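Local coordinates for protein glycoside hydrolase family 31 (Trueperella pyogenes, PDB 5I0F) that degrades cycloalternan, a cyclic glucose oligosaccharide, probably by a retaining mechanism that passes through a covalent glycosyl-enzyme intermediate, at residues E336-I340 against G399-Q405; Q350-H354 against T449-R453. One frame throughout, in Å; residues are numbered along the deposited sequence.

Contact 1 of 2, residues E336-I340 against G399-Q405; sequences EGFTI and GPEALAQ
Glu336 OE1 is gripped twice at the start of helix 400-412. The backbone N of Gly399, the N-cap residue, donates to it over 2.8 Å at 161°, arriving on the syn side but 28° out of the carboxylate plane. A water donates to the same oxygen and accepts from Ala402 N, linking the carboxylate to an amide of the helix's first turn. With CG anti to its own carbonyl carbon (chi1 -65°) and the chain extended, Glu336 reaches the helix start, its CB packing on Ala402 CB at 3.8 Å.

One turn on, Gln405 NE2 donates to Thr339 OG1 (3.1 Å), which lies close to the amide plane; OG1 donates to Gly337 O from above the plane of that carbonyl. NE2 also bonds Gln451, and Gln405 OE1 takes a bond from Gln392, so both ends of the amide are held, which supports its modelled orientation. Ile340 CD1 touches Glu401 CG, the two side chains crossing at about a right angle. The loop after barrel strand 326-329, which carries Phe338 of the glycan pocket, is thus pinned to helix 400-412. Lying beside a helix N-terminus, the carboxylate should be stabilised by the helix dipole, and Glu336 is probably ionised.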
ATOM      1  N   GLU A 336      22.445   5.877  -4.391  1.00 22.84           N
ATOM      2  CA  GLU A 336      22.866   4.740  -5.196  1.00 23.97           C
ATOM      3  C   GLU A 336      22.603   3.423  -4.472  1.00 23.46           C
ATOM      4  O   GLU A 336      22.002   2.535  -5.048  1.00 23.20           O
ATOM      5  CB  GLU A 336      24.331   4.877  -5.533  1.00 25.18           C
ATOM      6  CG  GLU A 336      24.602   6.092  -6.423  1.00 26.43           C
ATOM      7  CD  GLU A 336      25.951   6.060  -7.113  1.00 29.12           C
ATOM      8  OE1 GLU A 336      26.701   5.063  -6.979  1.00 30.02           O
ATOM      9  OE2 GLU A 336      26.259   7.041  -7.818  1.00 30.55           O
ATOM     10  N   GLY A 337      23.065   3.309  -3.218  1.00 23.30           N
ATOM     11  CA  GLY A 337      22.929   2.093  -2.414  1.00 23.12           C
ATOM     12  C   GLY A 337      22.034   2.183  -1.181  1.00 22.58           C
ATOM     13  O   GLY A 337      21.751   1.156  -0.554  1.00 23.24           O
ATOM     14  N   PHE A 338      21.607   3.394  -0.818  1.00 21.48           N
ATOM     15  CA  PHE A 338      20.744   3.634   0.363  1.00 20.98           C
ATOM     16  C   PHE A 338      21.256   2.992   1.647  1.00 20.87           C
ATOM     17  O   PHE A 338      20.499   2.513   2.483  1.00 19.95           O
ATOM     18  CB  PHE A 338      19.293   3.302   0.025  1.00 20.97           C
ATOM     19  CG  PHE A 338      18.823   4.055  -1.173  1.00 21.37           C
ATOM     20  CD1 PHE A 338      18.392   5.366  -1.043  1.00 21.16           C
ATOM     21  CD2 PHE A 338      18.945   3.502  -2.462  1.00 22.14           C
ATOM     22  CE1 PHE A 338      18.052   6.120  -2.152  1.00 21.61           C
ATOM     23  CE2 PHE A 338      18.585   4.257  -3.587  1.00 22.47           C
ATOM     24  CZ  PHE A 338      18.139   5.564  -3.433  1.00 21.97           C
ATOM     25  N   THR A 339      22.585   3.030   1.789  1.00 20.82           N
ATOM     26  CA  THR A 339      23.290   2.453   2.911  1.00 21.45           C
ATOM     27  C   THR A 339      24.274   3.430   3.591  1.00 20.51           C
ATOM     28  O   THR A 339      24.572   3.287   4.773  1.00 20.05           O
ATOM     29  CB  THR A 339      24.037   1.190   2.396  1.00 23.35           C
ATOM     30  OG1 THR A 339      23.061   0.294   1.828  1.00 25.98           O
ATOM     31  CG2 THR A 339      24.693   0.502   3.470  1.00 24.35           C
ATOM     32  N   ILE A 340      24.747   4.417   2.839  1.00 19.94           N
ATOM     33  CA  ILE A 340      25.819   5.335   3.230  1.00 19.92           C
ATOM     34  C   ILE A 340      25.335   6.772   3.047  1.00 19.48           C
ATOM     35  O   ILE A 340      24.775   7.086   2.010  1.00 19.01           O
ATOM     36  CB  ILE A 340      27.043   5.097   2.330  1.00 20.37           C
ATOM     37  CG1 ILE A 340      27.504   3.624   2.482  1.00 20.69           C
ATOM     38  CG2 ILE A 340      28.151   6.104   2.627  1.00 20.84           C
ATOM     39  CD1 ILE A 340      28.576   3.194   1.535  1.00 21.56           C
ATOM     40  N   GLY A 399      28.362   4.244  -9.075  1.00 32.57           N
ATOM     41  CA  GLY A 399      29.752   4.172  -8.656  1.00 32.18           C
ATOM     42  C   GLY A 399      30.137   2.761  -8.234  1.00 31.82           C
ATOM     43  O   GLY A 399      29.266   1.892  -8.138  1.00 30.96           O
ATOM     44  N   PRO A 400      31.444   2.522  -7.967  1.00 31.23           N
ATOM     45  CA  PRO A 400      31.926   1.167  -7.664  1.00 30.96           C
ATOM     46  C   PRO A 400      31.327   0.506  -6.433  1.00 29.47           C
ATOM     47  O   PRO A 400      31.140  -0.703  -6.442  1.00 28.02           O
ATOM     48  CB  PRO A 400      33.444   1.341  -7.455  1.00 31.89           C
ATOM     49  CG  PRO A 400      33.788   2.646  -8.073  1.00 32.95           C
ATOM     50  CD  PRO A 400      32.549   3.499  -8.075  1.00 32.25           C
ATOM     51  N   GLU A 401      31.061   1.283  -5.385  1.00 28.05           N
ATOM     52  CA  GLU A 401      30.493   0.725  -4.161  1.00 28.08           C
ATOM     53  C   GLU A 401      29.098   0.122  -4.389  1.00 26.97           C
ATOM     54  O   GLU A 401      28.840  -0.999  -3.968  1.00 27.29           O
ATOM     55  CB  GLU A 401      30.438   1.789  -3.061  1.00 28.47           C
ATOM     56  CG  GLU A 401      29.966   1.262  -1.707  1.00 28.58           C
ATOM     57  CD  GLU A 401      30.982   0.400  -0.969  1.00 30.16           C
ATOM     58  OE1 GLU A 401      32.144   0.239  -1.395  1.00 31.89           O
ATOM     59  OE2 GLU A 401      30.633  -0.115   0.107  1.00 31.44           O
ATOM     60  N   ALA A 402      28.220   0.868  -5.047  1.00 26.38           N
ATOM     61  CA  ALA A 402      26.863   0.391  -5.372  1.00 26.34           C
ATOM     62  C   ALA A 402      26.891  -0.829  -6.303  1.00 26.62           C
ATOM     63  O   ALA A 402      26.146  -1.793  -6.077  1.00 25.49           O
ATOM     64  CB  ALA A 402      26.023   1.510  -5.978  1.00 26.50           C
ATOM     65  N   LEU A 403      27.776  -0.803  -7.306  1.00 26.63           N
ATOM     66  CA  LEU A 403      27.955  -1.956  -8.179  1.00 27.48           C
ATOM     67  C   LEU A 403      28.409  -3.175  -7.405  1.00 26.55           C
ATOM     68  O   LEU A 403      27.885  -4.242  -7.624  1.00 26.54           O
ATOM     69  CB  LEU A 403      28.953  -1.678  -9.316  1.00 29.09           C
ATOM     70  CG  LEU A 403      28.514  -0.617 -10.329  1.00 29.82           C
ATOM     71  CD1 LEU A 403      29.677  -0.241 -11.230  1.00 31.05           C
ATOM     72  CD2 LEU A 403      27.325  -1.124 -11.146  1.00 30.43           C
ATOM     73  N   ALA A 404      29.390  -3.021  -6.516  1.00 26.27           N
ATOM     74  CA  ALA A 404      29.846  -4.154  -5.695  1.00 26.02           C
ATOM     75  C   ALA A 404      28.740  -4.674  -4.762  1.00 25.43           C
ATOM     76  O   ALA A 404      28.592  -5.877  -4.585  1.00 25.00           O
ATOM     77  CB  ALA A 404      31.094  -3.788  -4.912  1.00 26.11           C
ATOM     78  N   GLN A 405      27.969  -3.765  -4.163  1.00 25.23           N
ATOM     79  CA  GLN A 405      26.842  -4.165  -3.317  1.00 24.76           C
ATOM     80  C   GLN A 405      25.806  -5.011  -4.079  1.00 24.57           C
ATOM     81  O   GLN A 405      25.345  -6.024  -3.571  1.00 24.24           O
ATOM     82  CB  GLN A 405      26.189  -2.933  -2.696  1.00 24.47           C
ATOM     83  CG  GLN A 405      25.164  -3.259  -1.621  1.00 24.43           C
ATOM     84  CD  GLN A 405      24.634  -1.987  -0.981  1.00 24.31           C
ATOM     85  OE1 GLN A 405      24.347  -1.014  -1.677  1.00 23.62           O
ATOM     86  NE2 GLN A 405      24.562  -1.974   0.350  1.00 24.65           N
TER
HETATM   87  O   HOH W   1      28.196   3.788  -5.172  1.00 27.38           O

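Contact 2 of 2, residues Q350-H354 against T449-R453; sequences QGQPH and TEQRR
Gln451 reaches across to the loop 350-354 with its side-chain amide. CB leaves the backbone where Gln451 CA and Pro353 CA, 4.5 Å apart, are the closest CA pair of the two segments. CG stands beside the backbone N, and the bend at chi2, -85°, swings the amide round to the loop. CD comes within 3.8 Å of Gly351 O without bonding it. The branches then part: OE1 accepts a hydrogen bond from Gln405, while NE2 donates to Gly351 O over 3.0 Å at 162°. Gly351 O lies near the Gln451 amide plane, whereas the donor is tilted 25° from the plane of the carbonyl. NE2 also lies against the Pro353 ring, 3.9 Å from its CD, the two side chains running at about a right angle.

Aliphatic packing adds to this: Pro353 CG rests on Glu450 CG at 3.7 Å, and Pro353 CB sits near Glu450 O. The Glu450 carboxylate turns back along its own segment, where OE1 forms a salt bridge with Arg453 NE at 2.8 Å, with the carboxylate at the edge of the guanidinium, in its plane.

Two waters bridge the backbones. One donates to both His354 O and Glu450 O; the other accepts from His354 N and donates to Gln451 O. Residues Glu450 to Arg453 form a type I beta turn, and the contact joins this turn to a long beta-alpha loop of the family 31 TIM barrel.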
ATOM      1  N   GLN A 350      34.228  -4.650  -1.235  1.00 39.41           N
ATOM      2  CA  GLN A 350      33.732  -5.828  -1.996  1.00 38.63           C
ATOM      3  C   GLN A 350      32.251  -6.153  -1.661  1.00 36.26           C
ATOM      4  O   GLN A 350      31.835  -7.310  -1.706  1.00 36.69           O
ATOM      5  CB  GLN A 350      34.642  -7.075  -1.818  1.00 39.90           C
ATOM      6  CG  GLN A 350      36.107  -6.894  -2.236  1.00 42.08           C
ATOM      7  CD  GLN A 350      36.982  -8.173  -2.128  1.00 43.79           C
ATOM      8  OE1 GLN A 350      37.803  -8.456  -3.020  1.00 46.48           O
ATOM      9  NE2 GLN A 350      36.834  -8.930  -1.038  1.00 42.91           N
ATOM     10  N   GLY A 351      31.462  -5.130  -1.317  1.00 34.07           N
ATOM     11  CA  GLY A 351      30.058  -5.310  -0.922  1.00 32.96           C
ATOM     12  C   GLY A 351      29.776  -5.920   0.445  1.00 32.49           C
ATOM     13  O   GLY A 351      28.627  -6.247   0.728  1.00 33.27           O
ATOM     14  N   GLN A 352      30.793  -6.052   1.298  1.00 32.49           N
ATOM     15  CA  GLN A 352      30.615  -6.497   2.690  1.00 32.61           C
ATOM     16  C   GLN A 352      29.947  -5.371   3.524  1.00 30.83           C
ATOM     17  O   GLN A 352      30.047  -4.191   3.164  1.00 28.79           O
ATOM     18  CB  GLN A 352      31.970  -6.858   3.332  1.00 35.10           C
ATOM     19  CG  GLN A 352      32.637  -8.128   2.805  1.00 37.42           C
ATOM     20  CD  GLN A 352      33.987  -8.429   3.467  1.00 40.23           C
ATOM     21  OE1 GLN A 352      34.546  -7.604   4.196  1.00 42.20           O
ATOM     22  NE2 GLN A 352      34.530  -9.610   3.193  1.00 42.13           N
ATOM     23  N   PRO A 353      29.268  -5.722   4.639  1.00 29.86           N
ATOM     24  CA  PRO A 353      28.693  -4.665   5.499  1.00 28.90           C
ATOM     25  C   PRO A 353      29.740  -3.706   6.067  1.00 28.78           C
ATOM     26  O   PRO A 353      30.824  -4.156   6.425  1.00 28.24           O
ATOM     27  CB  PRO A 353      28.059  -5.453   6.660  1.00 29.26           C
ATOM     28  CG  PRO A 353      27.819  -6.816   6.133  1.00 29.97           C
ATOM     29  CD  PRO A 353      28.906  -7.074   5.118  1.00 30.58           C
ATOM     30  N   HIS A 354      29.420  -2.411   6.127  1.00 27.47           N
ATOM     31  CA  HIS A 354      30.268  -1.410   6.781  1.00 28.53           C
ATOM     32  C   HIS A 354      29.978  -1.265   8.269  1.00 29.04           C
ATOM     33  O   HIS A 354      28.897  -1.594   8.725  1.00 28.63           O
ATOM     34  CB  HIS A 354      30.073  -0.028   6.135  1.00 27.84           C
ATOM     35  CG  HIS A 354      30.694   0.088   4.785  1.00 28.28           C
ATOM     36  ND1 HIS A 354      32.054   0.238   4.598  1.00 28.93           N
ATOM     37  CD2 HIS A 354      30.146   0.040   3.551  1.00 28.11           C
ATOM     38  CE1 HIS A 354      32.313   0.296   3.307  1.00 29.08           C
ATOM     39  NE2 HIS A 354      31.173   0.161   2.650  1.00 28.75           N
ATOM     40  N   THR A 449      19.545  -6.631   5.814  1.00 20.52           N
ATOM     41  CA  THR A 449      19.562  -5.687   6.930  1.00 20.78           C
ATOM     42  C   THR A 449      20.953  -5.532   7.581  1.00 21.40           C
ATOM     43  O   THR A 449      21.234  -4.508   8.179  1.00 21.08           O
ATOM     44  CB  THR A 449      18.525  -6.052   8.005  1.00 20.78           C
ATOM     45  OG1 THR A 449      18.734  -7.401   8.431  1.00 21.30           O
ATOM     46  CG2 THR A 449      17.109  -5.889   7.449  1.00 20.56           C
ATOM     47  N   GLU A 450      21.817  -6.530   7.463  1.00 22.21           N
ATOM     48  CA  GLU A 450      23.162  -6.431   8.015  1.00 23.47           C
ATOM     49  C   GLU A 450      23.928  -5.270   7.368  1.00 23.52           C
ATOM     50  O   GLU A 450      24.706  -4.595   8.028  1.00 23.42           O
ATOM     51  CB  GLU A 450      23.918  -7.749   7.823  1.00 24.93           C
ATOM     52  CG  GLU A 450      25.218  -7.844   8.587  1.00 26.72           C
ATOM     53  CD  GLU A 450      25.078  -7.742  10.106  1.00 28.19           C
ATOM     54  OE1 GLU A 450      24.015  -8.051  10.678  1.00 28.55           O
ATOM     55  OE2 GLU A 450      26.083  -7.343  10.743  1.00 31.13           O
ATOM     56  N   GLN A 451      23.666  -5.021   6.089  1.00 23.51           N
ATOM     57  CA  GLN A 451      24.221  -3.849   5.389  1.00 24.00           C
ATOM     58  C   GLN A 451      23.868  -2.506   6.092  1.00 23.92           C
ATOM     59  O   GLN A 451      24.614  -1.527   5.973  1.00 24.93           O
ATOM     60  CB  GLN A 451      23.723  -3.819   3.939  1.00 24.14           C
ATOM     61  CG  GLN A 451      24.074  -5.037   3.065  1.00 25.28           C
ATOM     62  CD  GLN A 451      25.456  -4.952   2.424  1.00 26.89           C
ATOM     63  OE1 GLN A 451      25.817  -3.915   1.853  1.00 28.11           O
ATOM     64  NE2 GLN A 451      26.228  -6.050   2.489  1.00 27.43           N
ATOM     65  N   ARG A 452      22.730  -2.463   6.785  1.00 23.41           N
ATOM     66  CA  ARG A 452      22.232  -1.265   7.496  1.00 23.17           C
ATOM     67  C   ARG A 452      22.442  -1.260   8.992  1.00 22.99           C
ATOM     68  O   ARG A 452      22.046  -0.284   9.651  1.00 22.12           O
ATOM     69  CB  ARG A 452      20.703  -1.117   7.292  1.00 23.37           C
ATOM     70  CG  ARG A 452      20.308  -0.677   5.920  1.00 23.40           C
ATOM     71  CD  ARG A 452      20.018  -1.833   4.977  1.00 23.49           C
ATOM     72  NE  ARG A 452      19.791  -1.232   3.681  1.00 23.72           N
ATOM     73  CZ  ARG A 452      20.073  -1.760   2.502  1.00 24.22           C
ATOM     74  NH1 ARG A 452      20.581  -2.992   2.369  1.00 24.32           N
ATOM     75  NH2 ARG A 452      19.828  -1.030   1.429  1.00 24.77           N
ATOM     76  N   ARG A 453      23.011  -2.331   9.548  1.00 22.92           N
ATOM     77  CA  ARG A 453      23.069  -2.498  10.997  1.00 23.06           C
ATOM     78  C   ARG A 453      23.819  -1.355  11.667  1.00 22.56           C
ATOM     79  O   ARG A 453      23.395  -0.868  12.721  1.00 22.44           O
ATOM     80  CB  ARG A 453      23.699  -3.856  11.375  1.00 23.93           C
ATOM     81  CG  ARG A 453      23.863  -4.087  12.883  1.00 24.64           C
ATOM     82  CD  ARG A 453      24.362  -5.497  13.189  1.00 25.64           C
ATOM     83  NE  ARG A 453      23.323  -6.469  12.885  1.00 25.90           N
ATOM     84  CZ  ARG A 453      22.265  -6.728  13.645  1.00 26.05           C
ATOM     85  NH1 ARG A 453      22.066  -6.096  14.799  1.00 26.38           N
ATOM     86  NH2 ARG A 453      21.374  -7.621  13.231  1.00 26.76           N
TER
HETATM   87  O   HOH W   2      26.330  -2.569   9.057  1.00 18.97           O
HETATM   88  O   HOH W   3      27.172  -1.530   4.808  1.00 24.34           O

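In the fold
Contacts 1 and 2 lie 10 Å apart, centre to centre, and share one polar network. The segments 336-340 and 350-354 belong to the same long loop after barrel strand 326-329; the segments of the two contacts alternate along the chain, both loop segments coming before both partners. Two bonds tie the contacts together: Glu401 OE2 to His354 NE2 at 2.6 Å, and Gln405 NE2 to Gln451 OE1 at 2.8 Å, which joins the two partner segments. Thr339 CG2 also packs on Gln451 O. The loop bears on the sugar site, since Phe338 in contact 1 touches a bound glucose, while the Glu336 side chain stays about 9 Å from one. A calcium ion is about 6 Å from the Gln352 side chain of contact 2.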